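Local coordinates for protein alpha,alpha-trehalose-phosphate synthase (UDP-forming) (Burkholderia vietnamiensis, PDB 5TVG) that is a family 20 glycosyltransferase of the GT-B fold, modelled with bound uridine-5'-diphosphate and a magnesium ion, at residues G44-G49 with T71-G76; L12-N17 with W137-H142. All coordinates share one frame; numbering follows the deposited sequence.

Both contacts are buried pairings of parallel strands in one mixed sheet of the GT-B glycosyltransferase, and they adjoin, since strand 46-48 of contact 1 and strand 12-16 of contact 2 are neighbours. Phe48 N probably bonds to Val14 O at 2.7 Å across that seam. Contact 1 lies farther out, its centre about 21 Å from the centre of the chain, against about 13 Å for contact 2, and is an almost wholly backbone-bonded and apolar pairing. In contact 2 the middle of the sheet pairs in the same way, but beyond the strand ends a water, Asn17 and His142 take over, the His142 side chain being about 10 Å from the bound UDP.

Contact 1: residues G44-G49 with T71-G76; sequences GGVWFG and TYATLG
Phe48 meets two side chains of the neighbouring parallel strand. CD1 of its ring lies 4.0 Å from Ala73 CB, and farther out CZ reaches Leu75 CD1 at 3.8 Å. With CG anti to the backbone N (chi1 176°), the ring is carried along the face it shares with Val46 and Ala73, where Val46 CG1 approaches the same methyl, Ala73 CB, at 4.2 Å. Val46 and Thr71 lie side by side at the start of this face. On the face of Trp47 and Tyr72 the two side chains come together obliquely, Trp47 CE3 3.9 Å from Tyr72 CE2.

The backbones set this register with five bonds. Residues 45, 47 and 49 bond to 71, 73 and 75, and the bond from Trp47 N to Thr71 O is the shortest at 2.8 Å, while Leu75 N to Gly49 O is more bent (143° at the hydrogen). Gly49, with a phi of 160°, takes a backbone shape suited to a residue with no side chain.

Trp47 NE1 is hydrogen-bonded to Ser16 OG on the adjoining strand, which fixes the N-H of the indole. Helix 31-43 covers this indole through Leu32, Ala33 and Leu40, and ends in a Schellman motif at Gly44. Helix 109-127 packs against Phe48 and Leu75 from the other face, while strand 12-16 flanks strand 46-48 and strand 63-67 flanks strand 70-77.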
ATOM      1  N   GLY A  44      14.869 -46.315  22.987  1.00 40.23           N
ATOM      2  CA  GLY A  44      15.862 -46.368  21.919  1.00 38.77           C
ATOM      3  C   GLY A  44      15.306 -46.009  20.550  1.00 41.06           C
ATOM      4  O   GLY A  44      15.590 -46.699  19.556  1.00 37.35           O
ATOM      5  N   GLY A  45      14.522 -44.926  20.491  1.00 36.10           N
ATOM      6  CA  GLY A  45      13.731 -44.586  19.323  1.00 39.10           C
ATOM      7  C   GLY A  45      14.464 -43.765  18.257  1.00 45.90           C
ATOM      8  O   GLY A  45      15.672 -43.523  18.315  1.00 36.03           O
ATOM      9  N   VAL A  46      13.686 -43.316  17.269  1.00 34.55           N
ATOM     10  CA  VAL A  46      14.195 -42.591  16.116  1.00 40.16           C
ATOM     11  C   VAL A  46      13.397 -41.308  15.950  1.00 40.79           C
ATOM     12  O   VAL A  46      12.173 -41.293  16.147  1.00 34.35           O
ATOM     13  CB  VAL A  46      14.114 -43.440  14.825  1.00 39.63           C
ATOM     14  CG1 VAL A  46      14.688 -42.679  13.651  1.00 40.93           C
ATOM     15  CG2 VAL A  46      14.813 -44.822  14.992  1.00 35.77           C
ATOM     16  N   TRP A  47      14.087 -40.222  15.610  1.00 41.62           N
ATOM     17  CA  TRP A  47      13.432 -38.975  15.234  1.00 34.90           C
ATOM     18  C   TRP A  47      13.696 -38.738  13.746  1.00 35.48           C
ATOM     19  O   TRP A  47      14.842 -38.538  13.340  1.00 35.34           O
ATOM     20  CB  TRP A  47      13.918 -37.819  16.125  1.00 38.13           C
ATOM     21  CG  TRP A  47      13.126 -36.501  16.031  1.00 32.75           C
ATOM     22  CD1 TRP A  47      12.184 -36.169  15.101  1.00 32.12           C
ATOM     23  CD2 TRP A  47      13.251 -35.350  16.897  1.00 32.82           C
ATOM     24  NE1 TRP A  47      11.698 -34.887  15.337  1.00 33.96           N
ATOM     25  CE2 TRP A  47      12.343 -34.366  16.428  1.00 32.20           C
ATOM     26  CE3 TRP A  47      14.036 -35.061  18.026  1.00 33.44           C
ATOM     27  CZ2 TRP A  47      12.212 -33.112  17.035  1.00 32.20           C
ATOM     28  CZ3 TRP A  47      13.889 -33.823  18.639  1.00 33.44           C
ATOM     29  CH2 TRP A  47      13.000 -32.856  18.129  1.00 32.84           C
ATOM     30  N   PHE A  48      12.633 -38.762  12.940  1.00 35.22           N
ATOM     31  CA  PHE A  48      12.701 -38.687  11.489  1.00 33.03           C
ATOM     32  C   PHE A  48      12.038 -37.395  11.002  1.00 37.98           C
ATOM     33  O   PHE A  48      11.050 -36.931  11.589  1.00 31.78           O
ATOM     34  CB  PHE A  48      12.007 -39.910  10.880  1.00 40.56           C
ATOM     35  CG  PHE A  48      11.921 -39.891   9.373  1.00 34.98           C
ATOM     36  CD1 PHE A  48      12.960 -40.386   8.606  1.00 34.21           C
ATOM     37  CD2 PHE A  48      10.793 -39.381   8.726  1.00 35.32           C
ATOM     38  CE1 PHE A  48      12.884 -40.373   7.223  1.00 35.92           C
ATOM     39  CE2 PHE A  48      10.705 -39.375   7.352  1.00 39.74           C
ATOM     40  CZ  PHE A  48      11.765 -39.869   6.582  1.00 38.83           C
ATOM     41  N   GLY A  49      12.623 -36.775   9.982  1.00 33.00           N
ATOM     42  CA  GLY A  49      12.016 -35.622   9.354  1.00 32.67           C
ATOM     43  C   GLY A  49      13.040 -34.807   8.568  1.00 46.96           C
ATOM     44  O   GLY A  49      14.145 -35.264   8.299  1.00 40.44           O
ATOM     45  N   THR A  71      18.390 -42.256  17.688  1.00 43.10           N
ATOM     46  CA  THR A  71      18.784 -42.096  16.296  1.00 45.90           C
ATOM     47  C   THR A  71      18.039 -40.924  15.650  1.00 43.39           C
ATOM     48  O   THR A  71      16.836 -40.742  15.865  1.00 43.14           O
ATOM     49  CB  THR A  71      18.515 -43.383  15.526  1.00 38.05           C
ATOM     50  OG1 THR A  71      19.263 -44.442  16.126  1.00 51.63           O
ATOM     51  CG2 THR A  71      18.928 -43.239  14.085  1.00 38.44           C
ATOM     52  N   TYR A  72      18.766 -40.105  14.892  1.00 44.34           N
ATOM     53  CA  TYR A  72      18.191 -39.002  14.129  1.00 41.72           C
ATOM     54  C   TYR A  72      18.348 -39.338  12.649  1.00 45.64           C
ATOM     55  O   TYR A  72      19.472 -39.463  12.156  1.00 50.66           O
ATOM     56  CB  TYR A  72      18.877 -37.679  14.468  1.00 41.73           C
ATOM     57  CG  TYR A  72      18.814 -37.282  15.933  1.00 42.95           C
ATOM     58  CD1 TYR A  72      19.713 -37.798  16.859  1.00 44.13           C
ATOM     59  CD2 TYR A  72      17.869 -36.373  16.383  1.00 42.02           C
ATOM     60  CE1 TYR A  72      19.657 -37.427  18.201  1.00 45.77           C
ATOM     61  CE2 TYR A  72      17.804 -35.998  17.717  1.00 45.59           C
ATOM     62  CZ  TYR A  72      18.694 -36.519  18.622  1.00 51.07           C
ATOM     63  OH  TYR A  72      18.613 -36.136  19.952  1.00 52.87           O
ATOM     64  N   ALA A  73      17.232 -39.475  11.936  1.00 40.79           N
ATOM     65  CA  ALA A  73      17.264 -39.827  10.519  1.00 41.70           C
ATOM     66  C   ALA A  73      16.656 -38.667   9.742  1.00 47.22           C
ATOM     67  O   ALA A  73      15.446 -38.433   9.841  1.00 46.88           O
ATOM     68  CB  ALA A  73      16.523 -41.139  10.260  1.00 44.47           C
ATOM     69  N   THR A  74      17.494 -37.913   9.001  1.00 41.74           N
ATOM     70  CA  THR A  74      17.039 -36.679   8.360  1.00 47.52           C
ATOM     71  C   THR A  74      17.291 -36.649   6.856  1.00 51.27           C
ATOM     72  O   THR A  74      18.181 -37.324   6.316  1.00 55.06           O
ATOM     73  CB  THR A  74      17.672 -35.418   8.991  1.00 48.40           C
ATOM     74  OG1 THR A  74      19.093 -35.475   8.857  1.00 55.11           O
ATOM     75  CG2 THR A  74      17.297 -35.294  10.478  1.00 38.51           C
ATOM     76  N   LEU A  75      16.523 -35.782   6.201  1.00 43.52           N
ATOM     77  CA  LEU A  75      16.525 -35.628   4.758  1.00 47.90           C
ATOM     78  C   LEU A  75      16.421 -34.150   4.427  1.00 48.88           C
ATOM     79  O   LEU A  75      15.774 -33.383   5.151  1.00 50.61           O
ATOM     80  CB  LEU A  75      15.337 -36.354   4.104  1.00 39.30           C
ATOM     81  CG  LEU A  75      15.371 -37.864   4.032  1.00 44.39           C
ATOM     82  CD1 LEU A  75      13.954 -38.365   3.882  1.00 36.34           C
ATOM     83  CD2 LEU A  75      16.262 -38.327   2.834  1.00 38.67           C
ATOM     84  N   GLY A  76      17.047 -33.763   3.307  1.00 45.49           N
ATOM     85  CA  GLY A  76      16.899 -32.416   2.797  1.00 38.92           C
ATOM     86  C   GLY A  76      15.728 -32.355   1.846  1.00 45.55           C
ATOM     87  O   GLY A  76      15.178 -33.393   1.479  1.00 41.35           O
TER
HETATM   88  O   HOH W   1      17.731 -45.595  17.720  1.00 43.55           O

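Contact 2: residues L12-N17 with W137-H142; sequences LIVVSN and WVHDYH
Strands 12-16 and 137-139 pair in parallel in the middle of the mixed sheet of a GT-B, Rossmann-like domain, and the segments leaving their C-terminal ends, one of which enters a 3-10 turn at Tyr141-His142, meet again beyond it. Three backbone bonds fix the pairing. Trp137 N donates to Ile13 O almost straight, Trp137 O receives Val15 N, and Val15 O takes His139 N in a more bent bond of 134°.

Leu12 packs on Trp137, its CD1 at 3.9 Å from Trp137 CB, while CD2 lies at the indole edge near CE3. Val14 CG1 meets His139 CD2 at 4.0 Å, and Val15 O lies at the edge of the His139 imidazole, in its plane. His139 NE2 sits over one face of the Trp137 indole, toward its rim, and His139 ND1 is bonded to His164. On the face of Val15 and Val138, Val15 CB touches Val138 CG2. Helix 31-43 covers Leu12, Val14 and His139, and strand 159-162 lies on the far flank of strand 137-139.

Past the strand ends, one water joins both segments: it accepts from Asn17 N, donates to His139 O at 2.8 Å, and lies 3.1 Å from His142 ND1. Asn17 OD1 is held by Tyr85 OH. With CG of Asn17 anti to the backbone N (chi1 -171°), the amide lies nearly parallel to the His142 imidazole, the planes 8° apart. Tyr141 CE2 lies over the opposite face, toward its rim, and Asn17 CB makes a CH-pi contact 4.0 Å from the His142 ring centroid.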
ATOM      1  N   LEU A  12       9.910 -45.725  19.931  1.00 33.85           N
ATOM      2  CA  LEU A  12       9.098 -44.572  19.554  1.00 32.96           C
ATOM      3  C   LEU A  12       9.763 -43.910  18.363  1.00 32.80           C
ATOM      4  O   LEU A  12      10.943 -43.562  18.434  1.00 37.27           O
ATOM      5  CB  LEU A  12       8.972 -43.582  20.701  1.00 32.80           C
ATOM      6  CG  LEU A  12       8.191 -42.288  20.333  1.00 31.99           C
ATOM      7  CD1 LEU A  12       6.694 -42.551  20.098  1.00 31.51           C
ATOM      8  CD2 LEU A  12       8.413 -41.273  21.398  1.00 32.06           C
ATOM      9  N   ILE A  13       9.013 -43.745  17.275  1.00 32.29           N
ATOM     10  CA  ILE A  13       9.468 -43.014  16.098  1.00 41.40           C
ATOM     11  C   ILE A  13       8.743 -41.666  16.087  1.00 31.40           C
ATOM     12  O   ILE A  13       7.536 -41.610  15.826  1.00 30.90           O
ATOM     13  CB  ILE A  13       9.189 -43.781  14.798  1.00 39.56           C
ATOM     14  CG1 ILE A  13       9.564 -45.266  14.908  1.00 38.17           C
ATOM     15  CG2 ILE A  13       9.820 -43.028  13.577  1.00 32.33           C
ATOM     16  CD1 ILE A  13      11.030 -45.561  15.154  1.00 33.84           C
ATOM     17  N   VAL A  14       9.466 -40.584  16.320  1.00 38.76           N
ATOM     18  CA  VAL A  14       8.892 -39.239  16.234  1.00 37.61           C
ATOM     19  C   VAL A  14       9.129 -38.723  14.824  1.00 37.22           C
ATOM     20  O   VAL A  14      10.248 -38.802  14.301  1.00 41.76           O
ATOM     21  CB  VAL A  14       9.505 -38.300  17.288  1.00 31.08           C
ATOM     22  CG1 VAL A  14       9.104 -36.798  17.036  1.00 30.67           C
ATOM     23  CG2 VAL A  14       9.100 -38.736  18.689  1.00 31.17           C
ATOM     24  N   VAL A  15       8.063 -38.254  14.187  1.00 34.18           N
ATOM     25  CA  VAL A  15       8.104 -37.720  12.833  1.00 35.90           C
ATOM     26  C   VAL A  15       7.617 -36.274  12.920  1.00 37.99           C
ATOM     27  O   VAL A  15       6.530 -36.016  13.461  1.00 32.00           O
ATOM     28  CB  VAL A  15       7.240 -38.552  11.868  1.00 36.84           C
ATOM     29  CG1 VAL A  15       7.288 -37.972  10.447  1.00 31.36           C
ATOM     30  CG2 VAL A  15       7.646 -40.045  11.887  1.00 30.67           C
ATOM     31  N   SER A  16       8.450 -35.329  12.480  1.00 30.22           N
ATOM     32  CA  SER A  16       8.065 -33.920  12.529  1.00 29.99           C
ATOM     33  C   SER A  16       8.760 -33.154  11.407  1.00 38.44           C
ATOM     34  O   SER A  16       9.663 -33.668  10.739  1.00 39.52           O
ATOM     35  CB  SER A  16       8.367 -33.306  13.900  1.00 30.06           C
ATOM     36  OG  SER A  16       9.749 -33.310  14.197  1.00 31.09           O
ATOM     37  N   ASN A  17       8.321 -31.911  11.193  1.00 42.95           N
ATOM     38  CA  ASN A  17       8.850 -31.151  10.066  1.00 35.07           C
ATOM     39  C   ASN A  17      10.330 -30.846  10.240  1.00 37.02           C
ATOM     40  O   ASN A  17      11.111 -31.027   9.305  1.00 49.21           O
ATOM     41  CB  ASN A  17       8.084 -29.863   9.831  1.00 39.60           C
ATOM     42  CG  ASN A  17       8.514 -29.185   8.509  1.00 56.36           C
ATOM     43  OD1 ASN A  17       8.592 -29.843   7.453  1.00 58.15           O
ATOM     44  ND2 ASN A  17       8.831 -27.888   8.571  1.00 53.67           N
ATOM     45  N   TRP A 137       4.777 -41.537  16.028  1.00 30.04           N
ATOM     46  CA  TRP A 137       4.123 -40.356  16.570  1.00 29.60           C
ATOM     47  C   TRP A 137       4.395 -39.203  15.608  1.00 33.41           C
ATOM     48  O   TRP A 137       5.505 -38.660  15.589  1.00 30.32           O
ATOM     49  CB  TRP A 137       4.654 -40.057  17.978  1.00 29.83           C
ATOM     50  CG  TRP A 137       3.878 -38.964  18.755  1.00 36.81           C
ATOM     51  CD1 TRP A 137       2.766 -38.260  18.336  1.00 32.06           C
ATOM     52  CD2 TRP A 137       4.168 -38.492  20.073  1.00 33.59           C
ATOM     53  NE1 TRP A 137       2.340 -37.391  19.329  1.00 32.60           N
ATOM     54  CE2 TRP A 137       3.192 -37.500  20.396  1.00 34.78           C
ATOM     55  CE3 TRP A 137       5.162 -38.799  21.012  1.00 30.37           C
ATOM     56  CZ2 TRP A 137       3.186 -36.818  21.619  1.00 29.84           C
ATOM     57  CZ3 TRP A 137       5.157 -38.128  22.224  1.00 32.73           C
ATOM     58  CH2 TRP A 137       4.178 -37.119  22.510  1.00 30.38           C
ATOM     59  N   VAL A 138       3.373 -38.816  14.823  1.00 28.96           N
ATOM     60  CA  VAL A 138       3.520 -37.796  13.783  1.00 28.79           C
ATOM     61  C   VAL A 138       3.003 -36.473  14.340  1.00 38.93           C
ATOM     62  O   VAL A 138       1.986 -36.451  15.059  1.00 28.33           O
ATOM     63  CB  VAL A 138       2.759 -38.189  12.497  1.00 33.46           C
ATOM     64  CG1 VAL A 138       2.966 -37.157  11.409  1.00 28.71           C
ATOM     65  CG2 VAL A 138       3.195 -39.578  11.984  1.00 29.19           C
ATOM     66  N   HIS A 139       3.711 -35.372  14.043  1.00 28.53           N
ATOM     67  CA  HIS A 139       3.443 -34.076  14.679  1.00 28.40           C
ATOM     68  C   HIS A 139       3.120 -33.014  13.640  1.00 33.60           C
ATOM     69  O   HIS A 139       3.927 -32.755  12.735  1.00 38.48           O
ATOM     70  CB  HIS A 139       4.618 -33.602  15.533  1.00 28.74           C
ATOM     71  CG  HIS A 139       4.795 -34.398  16.791  1.00 43.32           C
ATOM     72  ND1 HIS A 139       4.339 -33.967  18.018  1.00 37.26           N
ATOM     73  CD2 HIS A 139       5.330 -35.631  16.995  1.00 40.07           C
ATOM     74  CE1 HIS A 139       4.610 -34.888  18.929  1.00 42.04           C
ATOM     75  NE2 HIS A 139       5.218 -35.902  18.336  1.00 37.89           N
ATOM     76  N   ASP A 140       1.929 -32.432  13.773  1.00 31.96           N
ATOM     77  CA  ASP A 140       1.553 -31.113  13.270  1.00 35.43           C
ATOM     78  C   ASP A 140       1.149 -31.092  11.799  1.00 33.21           C
ATOM     79  O   ASP A 140       1.336 -32.066  11.051  1.00 34.19           O
ATOM     80  CB  ASP A 140       2.679 -30.108  13.542  1.00 28.37           C
ATOM     81  CG  ASP A 140       2.172 -28.793  14.183  1.00 38.64           C
ATOM     82  OD1 ASP A 140       0.945 -28.628  14.335  1.00 30.95           O
ATOM     83  OD2 ASP A 140       3.000 -27.909  14.527  1.00 34.63           O
ATOM     84  N   TYR A 141       0.613 -29.939  11.398  1.00 28.11           N
ATOM     85  CA  TYR A 141      -0.190 -29.755  10.197  1.00 28.15           C
ATOM     86  C   TYR A 141       0.592 -29.966   8.901  1.00 28.44           C
ATOM     87  O   TYR A 141      -0.028 -30.265   7.873  1.00 37.24           O
ATOM     88  CB  TYR A 141      -0.788 -28.325  10.215  1.00 28.27           C
ATOM     89  CG  TYR A 141       0.282 -27.231  10.244  1.00 36.25           C
ATOM     90  CD1 TYR A 141       0.900 -26.847  11.441  1.00 31.62           C
ATOM     91  CD2 TYR A 141       0.702 -26.606   9.073  1.00 33.79           C
ATOM     92  CE1 TYR A 141       1.881 -25.836  11.483  1.00 29.25           C
ATOM     93  CE2 TYR A 141       1.668 -25.589   9.104  1.00 32.54           C
ATOM     94  CZ  TYR A 141       2.256 -25.218  10.309  1.00 31.29           C
ATOM     95  OH  TYR A 141       3.217 -24.233  10.315  1.00 30.00           O
ATOM     96  N   HIS A 142       1.927 -29.844   8.914  1.00 28.70           N
ATOM     97  CA  HIS A 142       2.705 -30.215   7.724  1.00 32.56           C
ATOM     98  C   HIS A 142       2.467 -31.666   7.298  1.00 35.06           C
ATOM     99  O   HIS A 142       2.637 -31.991   6.119  1.00 33.85           O
ATOM    100  CB  HIS A 142       4.212 -30.049   7.982  1.00 33.18           C
ATOM    101  CG  HIS A 142       4.581 -28.724   8.587  1.00 39.82           C
ATOM    102  ND1 HIS A 142       4.539 -28.484   9.946  1.00 39.93           N
ATOM    103  CD2 HIS A 142       4.978 -27.562   8.015  1.00 38.10           C
ATOM    104  CE1 HIS A 142       4.895 -27.233  10.183  1.00 38.24           C
ATOM    105  NE2 HIS A 142       5.163 -26.650   9.028  1.00 39.87           N
TER
HETATM  106  O   HOH W   2       5.704 -30.746  11.790  1.00 30.63           O